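ArCE4A from Arthrobacter sp. probably removes acetyl groups from N-acetylated polysaccharides, as a metal-dependent deacetylase of carbohydrate esterase family 4. Local coordinates of one contact, PDB 5LFZ (chain A, 1.56 Å), residues L29-G34 and I170-I175, beside the matching contact of the related peptidoglycan N-acetylglucosamine deacetylase from Agathobacter rectalis, PDB 5JMU (chain B, 1.54 Å), residues L24-G29 and V183-I188. Structure 2 is superposed on structure 1 by the backbone atoms of these residues (RMSD 0.52 Å); each is numbered along its deposited sequence.

Structure 1 (5LFZ); sequences LTFDDG and ILMHDI. With NI (nickel (II) ion), chain C.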
# COMPACT_ATOMS: atom_id res chain seq x y z
N LEU A 29 6.86 -1.29 3.11
CA LEU A 29 5.98 -0.36 3.82
C LEU A 29 4.81 -0.03 2.92
O LEU A 29 5.00 0.34 1.76
CB LEU A 29 6.71 0.93 4.18
CG LEU A 29 7.94 0.83 5.08
CD1 LEU A 29 8.41 2.23 5.46
CD2 LEU A 29 7.62 0.00 6.31
N THR A 30 3.59 -0.18 3.43
CA THR A 30 2.41 0.13 2.63
C THR A 30 1.45 1.04 3.41
O THR A 30 1.36 0.97 4.65
CB THR A 30 1.66 -1.15 2.16
OG1 THR A 30 1.04 -1.81 3.27
CG2 THR A 30 2.62 -2.12 1.46
N PHE A 31 0.78 1.92 2.68
CA PHE A 31 -0.12 2.91 3.28
C PHE A 31 -1.47 2.89 2.59
O PHE A 31 -1.55 3.07 1.38
CB PHE A 31 0.48 4.31 3.19
CG PHE A 31 1.79 4.47 3.92
CD1 PHE A 31 1.81 4.78 5.27
CD2 PHE A 31 2.99 4.30 3.25
CE1 PHE A 31 3.01 4.93 5.93
CE2 PHE A 31 4.19 4.44 3.91
CZ PHE A 31 4.20 4.76 5.25
N ASP A 32 -2.54 2.68 3.36
CA ASP A 32 -3.89 2.59 2.81
C ASP A 32 -4.69 3.86 3.00
O ASP A 32 -4.45 4.62 3.95
CB ASP A 32 -4.69 1.47 3.47
CG ASP A 32 -4.31 0.10 3.00
OD1 ASP A 32 -3.30 -0.04 2.28
OD2 ASP A 32 -5.02 -0.86 3.37
N ASP A 33 -5.67 4.05 2.11
CA ASP A 33 -6.82 4.95 2.30
C ASP A 33 -6.55 6.40 1.91
O ASP A 33 -7.44 7.25 2.03
CB ASP A 33 -7.32 4.95 3.75
CG ASP A 33 -7.96 3.64 4.19
OD1 ASP A 33 -7.95 2.65 3.44
OD2 ASP A 33 -8.45 3.61 5.33
N GLY A 34 -5.33 6.69 1.47
CA GLY A 34 -5.01 8.01 0.96
C GLY A 34 -5.42 8.15 -0.49
O GLY A 34 -6.12 7.29 -1.03
N ILE A 170 4.03 -4.45 5.59
CA ILE A 170 3.55 -3.72 6.76
C ILE A 170 2.38 -2.83 6.38
O ILE A 170 2.49 -2.01 5.47
CB ILE A 170 4.66 -2.87 7.39
CG1 ILE A 170 5.87 -3.74 7.73
CG2 ILE A 170 4.14 -2.13 8.62
CD1 ILE A 170 7.01 -2.97 8.35
N LEU A 171 1.25 -3.01 7.07
CA LEU A 171 0.05 -2.20 6.85
C LEU A 171 -0.00 -0.98 7.76
O LEU A 171 -0.01 -1.10 8.99
CB LEU A 171 -1.22 -3.04 7.07
CG LEU A 171 -2.55 -2.28 7.04
CD1 LEU A 171 -2.85 -1.73 5.66
CD2 LEU A 171 -3.69 -3.17 7.53
N MET A 172 -0.04 0.19 7.14
CA MET A 172 -0.29 1.45 7.83
C MET A 172 -1.33 2.24 7.04
O MET A 172 -1.68 1.86 5.91
CB MET A 172 0.99 2.26 7.99
CG MET A 172 1.98 1.62 8.94
SD MET A 172 3.59 2.40 8.82
CE MET A 172 4.11 1.82 7.21
N HIS A 173 -1.80 3.32 7.63
CA HIS A 173 -2.82 4.15 7.01
C HIS A 173 -2.39 5.59 6.86
O HIS A 173 -1.91 6.23 7.80
CB HIS A 173 -4.12 4.07 7.81
CG HIS A 173 -4.77 2.73 7.74
ND1 HIS A 173 -4.30 1.64 8.44
CD2 HIS A 173 -5.82 2.28 7.01
CE1 HIS A 173 -5.04 0.58 8.16
NE2 HIS A 173 -5.97 0.95 7.29
N ASP A 174 -2.54 6.06 5.63
CA ASP A 174 -2.35 7.45 5.28
C ASP A 174 -3.66 8.22 5.49
O ASP A 174 -4.28 8.69 4.54
CB ASP A 174 -1.88 7.53 3.82
CG ASP A 174 -1.59 8.94 3.37
OD1 ASP A 174 -1.51 9.85 4.23
OD2 ASP A 174 -1.46 9.13 2.14
N ILE A 175 -4.11 8.30 6.74
CA ILE A 175 -5.35 9.01 7.05
C ILE A 175 -5.17 9.95 8.22
O ILE A 175 -6.07 10.70 8.57
CB ILE A 175 -6.51 8.05 7.40
CG1 ILE A 175 -6.16 7.15 8.59
CG2 ILE A 175 -6.87 7.21 6.23
CD1 ILE A 175 -7.32 6.36 9.17
NI NI C . -8.59 0.74 3.89
O HOH W 1 -7.19 -0.23 4.82
O HOH W 2 -8.99 1.24 5.88
O HOH W 3 -9.10 -1.28 4.41

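Structure 2 (5JMU); sequences LTFDDG and VLQHDI. With ZN (zinc ion), chain D.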
# COMPACT_ATOMS: atom_id res chain seq x y z
N LEU B 24 6.94 -0.93 3.28
CA LEU B 24 5.97 -0.07 3.95
C LEU B 24 4.82 0.18 2.98
O LEU B 24 5.04 0.53 1.80
CB LEU B 24 6.60 1.29 4.36
CG LEU B 24 7.64 1.23 5.45
CD1 LEU B 24 8.26 2.63 5.63
CD2 LEU B 24 7.00 0.75 6.72
N THR B 25 3.59 -0.03 3.44
CA THR B 25 2.43 0.22 2.58
C THR B 25 1.41 1.05 3.32
O THR B 25 1.26 0.97 4.54
CB THR B 25 1.76 -1.08 2.08
OG1 THR B 25 0.99 -1.73 3.13
CG2 THR B 25 2.83 -2.04 1.56
N PHE B 26 0.66 1.85 2.56
CA PHE B 26 -0.27 2.83 3.14
C PHE B 26 -1.62 2.75 2.43
O PHE B 26 -1.69 2.98 1.19
CB PHE B 26 0.31 4.25 3.01
CG PHE B 26 1.63 4.40 3.75
CD1 PHE B 26 1.63 4.67 5.13
CD2 PHE B 26 2.84 4.22 3.08
CE1 PHE B 26 2.83 4.75 5.86
CE2 PHE B 26 4.06 4.30 3.79
CZ PHE B 26 4.05 4.56 5.19
N ASP B 27 -2.68 2.52 3.21
CA ASP B 27 -4.05 2.42 2.68
C ASP B 27 -4.84 3.65 2.95
O ASP B 27 -4.59 4.36 3.94
CB ASP B 27 -4.88 1.29 3.35
CG ASP B 27 -4.56 -0.09 2.83
OD1 ASP B 27 -3.58 -0.27 2.09
OD2 ASP B 27 -5.31 -0.99 3.27
N ASP B 28 -5.82 3.85 2.09
CA ASP B 28 -6.99 4.72 2.31
C ASP B 28 -6.79 6.17 1.87
O ASP B 28 -7.77 6.89 1.76
CB ASP B 28 -7.46 4.73 3.79
CG ASP B 28 -8.27 3.52 4.18
OD1 ASP B 28 -8.21 2.47 3.49
OD2 ASP B 28 -8.88 3.55 5.25
N GLY B 29 -5.55 6.60 1.62
CA GLY B 29 -5.27 7.93 1.15
C GLY B 29 -5.51 8.06 -0.35
O GLY B 29 -5.96 7.11 -0.97
N VAL B 183 4.10 -4.23 5.73
CA VAL B 183 3.52 -3.50 6.86
C VAL B 183 2.27 -2.76 6.42
O VAL B 183 2.33 -2.09 5.36
CB VAL B 183 4.53 -2.48 7.38
CG1 VAL B 183 3.93 -1.68 8.62
CG2 VAL B 183 5.86 -3.17 7.77
N LEU B 184 1.17 -2.91 7.15
CA LEU B 184 -0.03 -2.14 6.88
C LEU B 184 -0.11 -0.91 7.75
O LEU B 184 -0.20 -1.04 8.97
CB LEU B 184 -1.29 -2.99 7.15
CG LEU B 184 -2.68 -2.33 7.12
CD1 LEU B 184 -2.94 -1.79 5.68
CD2 LEU B 184 -3.75 -3.33 7.49
N GLN B 185 -0.08 0.28 7.15
CA GLN B 185 -0.46 1.52 7.83
C GLN B 185 -1.48 2.25 6.97
O GLN B 185 -1.75 1.88 5.81
CB GLN B 185 0.74 2.44 8.09
CG GLN B 185 1.72 1.90 9.12
CD GLN B 185 2.95 2.80 9.22
OE1 GLN B 185 3.98 2.56 8.57
NE2 GLN B 185 2.84 3.87 10.04
N HIS B 186 -2.03 3.34 7.52
CA HIS B 186 -3.00 4.13 6.81
C HIS B 186 -2.52 5.56 6.79
O HIS B 186 -2.40 6.18 7.87
CB HIS B 186 -4.37 4.05 7.52
CG HIS B 186 -5.00 2.68 7.44
ND1 HIS B 186 -4.59 1.62 8.22
CD2 HIS B 186 -6.02 2.21 6.66
CE1 HIS B 186 -5.32 0.55 7.93
NE2 HIS B 186 -6.19 0.88 6.99
N ASP B 187 -2.26 6.13 5.61
CA ASP B 187 -1.70 7.49 5.62
C ASP B 187 -2.74 8.59 5.89
O ASP B 187 -2.39 9.78 5.97
CB ASP B 187 -0.90 7.82 4.32
CG ASP B 187 -1.71 7.68 3.04
OD1 ASP B 187 -2.41 6.65 2.88
OD2 ASP B 187 -1.60 8.55 2.12
N ILE B 188 -4.01 8.20 6.08
CA ILE B 188 -5.02 9.15 6.53
C ILE B 188 -5.03 9.34 8.05
O ILE B 188 -5.81 10.15 8.57
CB ILE B 188 -6.42 8.71 6.08
CG1 ILE B 188 -6.70 7.28 6.55
CG2 ILE B 188 -6.57 8.86 4.57
CD1 ILE B 188 -8.20 6.96 6.59
ZN ZN D . -9.05 0.54 3.68
O HOH W 4 3.60 0.80 6.38
O HOH W 5 -3.04 5.48 0.53
O HOH W 6 -7.37 -0.20 4.62
O HOH W 7 -9.65 1.03 5.65
O HOH W 8 -9.94 -1.41 4.03

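Structure 1 (5LFZ)
Leu-29 to Asp-32 and Ile-170 to His-173 are adjacent parallel strands, crossing at -36°, in the buried central sheet of the NodB-type deacetylase domain, and they lead to its metal site. Thr-30 N and OG1 both bond to Ile-170 O, OG1 at 2.6 Å. On the face that carries Leu-29 and Phe-31, Ile-170 CB lies 4.3 Å from Leu-29 CD2. Met-172 runs alongside Phe-31; its bend at chi3 (-70°) brings CE to 3.5 Å from Phe-31 CZ. On the other face, Asp-32 OD1 forms a salt bridge with Arg-120. Water 1 bonds to Asp-32 OD2 and His-173 NE2. Asp-33 OD1 binds nickel at 2.1 Å, with His-82, His-86 and three waters. Asp-174 has CG anti to its N (chi1 -177°); OD2 bonds to Thr-39 and CB packs 4.0 Å from Phe-31 CB.

Structure 2 (5JMU)
Leu-24 to Asp-27 and Val-183 to His-186 are adjacent parallel strands, crossing at -37°. Thr-25 N and OG1 both bond to Val-183 O, OG1 at 2.6 Å. On the face that carries Leu-24 and Phe-26, Val-183 CB lies 4.1 Å from Leu-24 CD2. Gln-185 runs alongside Phe-26, with OE1 3.7 Å from Phe-26 CE1. Water 4 lies within hydrogen-bonding distance of Gln-185 OE1 (2.8 Å) and of Thr-25 O, and Gln-185 NE2 bonds to Ser-192. On the other face, Asp-27 OD1 forms a salt bridge with Arg-115. Water 6 bonds to Asp-27 OD2 and His-186 NE2. Asp-28 OD1 binds zinc at 2.1 Å, with His-76, His-80 and three waters. Asp-187 has CG between its N and carbonyl carbon (chi1 57°); OD2 bonds to Thr-34, OD1 meets water 5, and CB packs 4.0 Å from Phe-26 CB.

What differs
The main exchange is Met-172(A) to Gln-185(B). The chain starts alike: the CG atoms are 0.4 Å apart after superposition, and CD of Gln-185(B) falls 0.9 Å apart from SD of Met-172(A). The methyl CE of Met-172(A) has no counterpart in Gln-185(B). Water 4 stands 1.4 Å apart from its place after superposition, within hydrogen-bonding distance of Gln-185(B) OE1 and Thr-25(B) O. A methyl packed on Phe-31(A) thus gives way to a water among polar atoms. NE2 is the added atom of Gln-185(B), bonded to Ser-192(B). The CB contact with the ring of Phe-31(A) / Phe-26(B) stays, and the ring keeps its place.

At Ile-170(A) / Val-183(B) the CB atoms coincide within the error. CG2 of Ile-170(A) and CG1 of Val-183(B) are 0.5 Å apart after superposition; CG1 of Ile-170(A) and CG2 of Val-183(B) are 0.6 Å apart. The contact with Leu-29(A) / Leu-24(B) is kept, as are both bonds from Thr-30(A) / Thr-25(B) to this carbonyl O.

At the metal site, nickel is replaced by zinc. The three water ligands keep their places, as do Asp-32(A) / Asp-27(B), Asp-33(A) / Asp-28(B) and His-173(A) / His-186(B).

The side chain is turned between Asp-174(A) and Asp-187(B), chi1 -177° against 57°, with the CG atoms 1.3 Å apart after superposition. The place of OD1 is left; OD2 still touches CA of Gly-34(A) / Gly-29(B). Water 5 is modelled between Asp-187(B) OD1, Phe-26(B) O and Gly-29(B) N. Psi goes from 64° to 0°, and the carbonyl O atoms of Asp-174(A) and Asp-187(B) stand 2.6 Å apart. Next along, the CD1 atoms of Ile-175(A) and Ile-188(B) are 2.8 Å apart. Ile-188(B) CG2 lies 3.8 Å from Gly-29(B) CA, whereas Ile-175(A) CG2 comes no closer than 5.0 Å, to Gly-34(A) N.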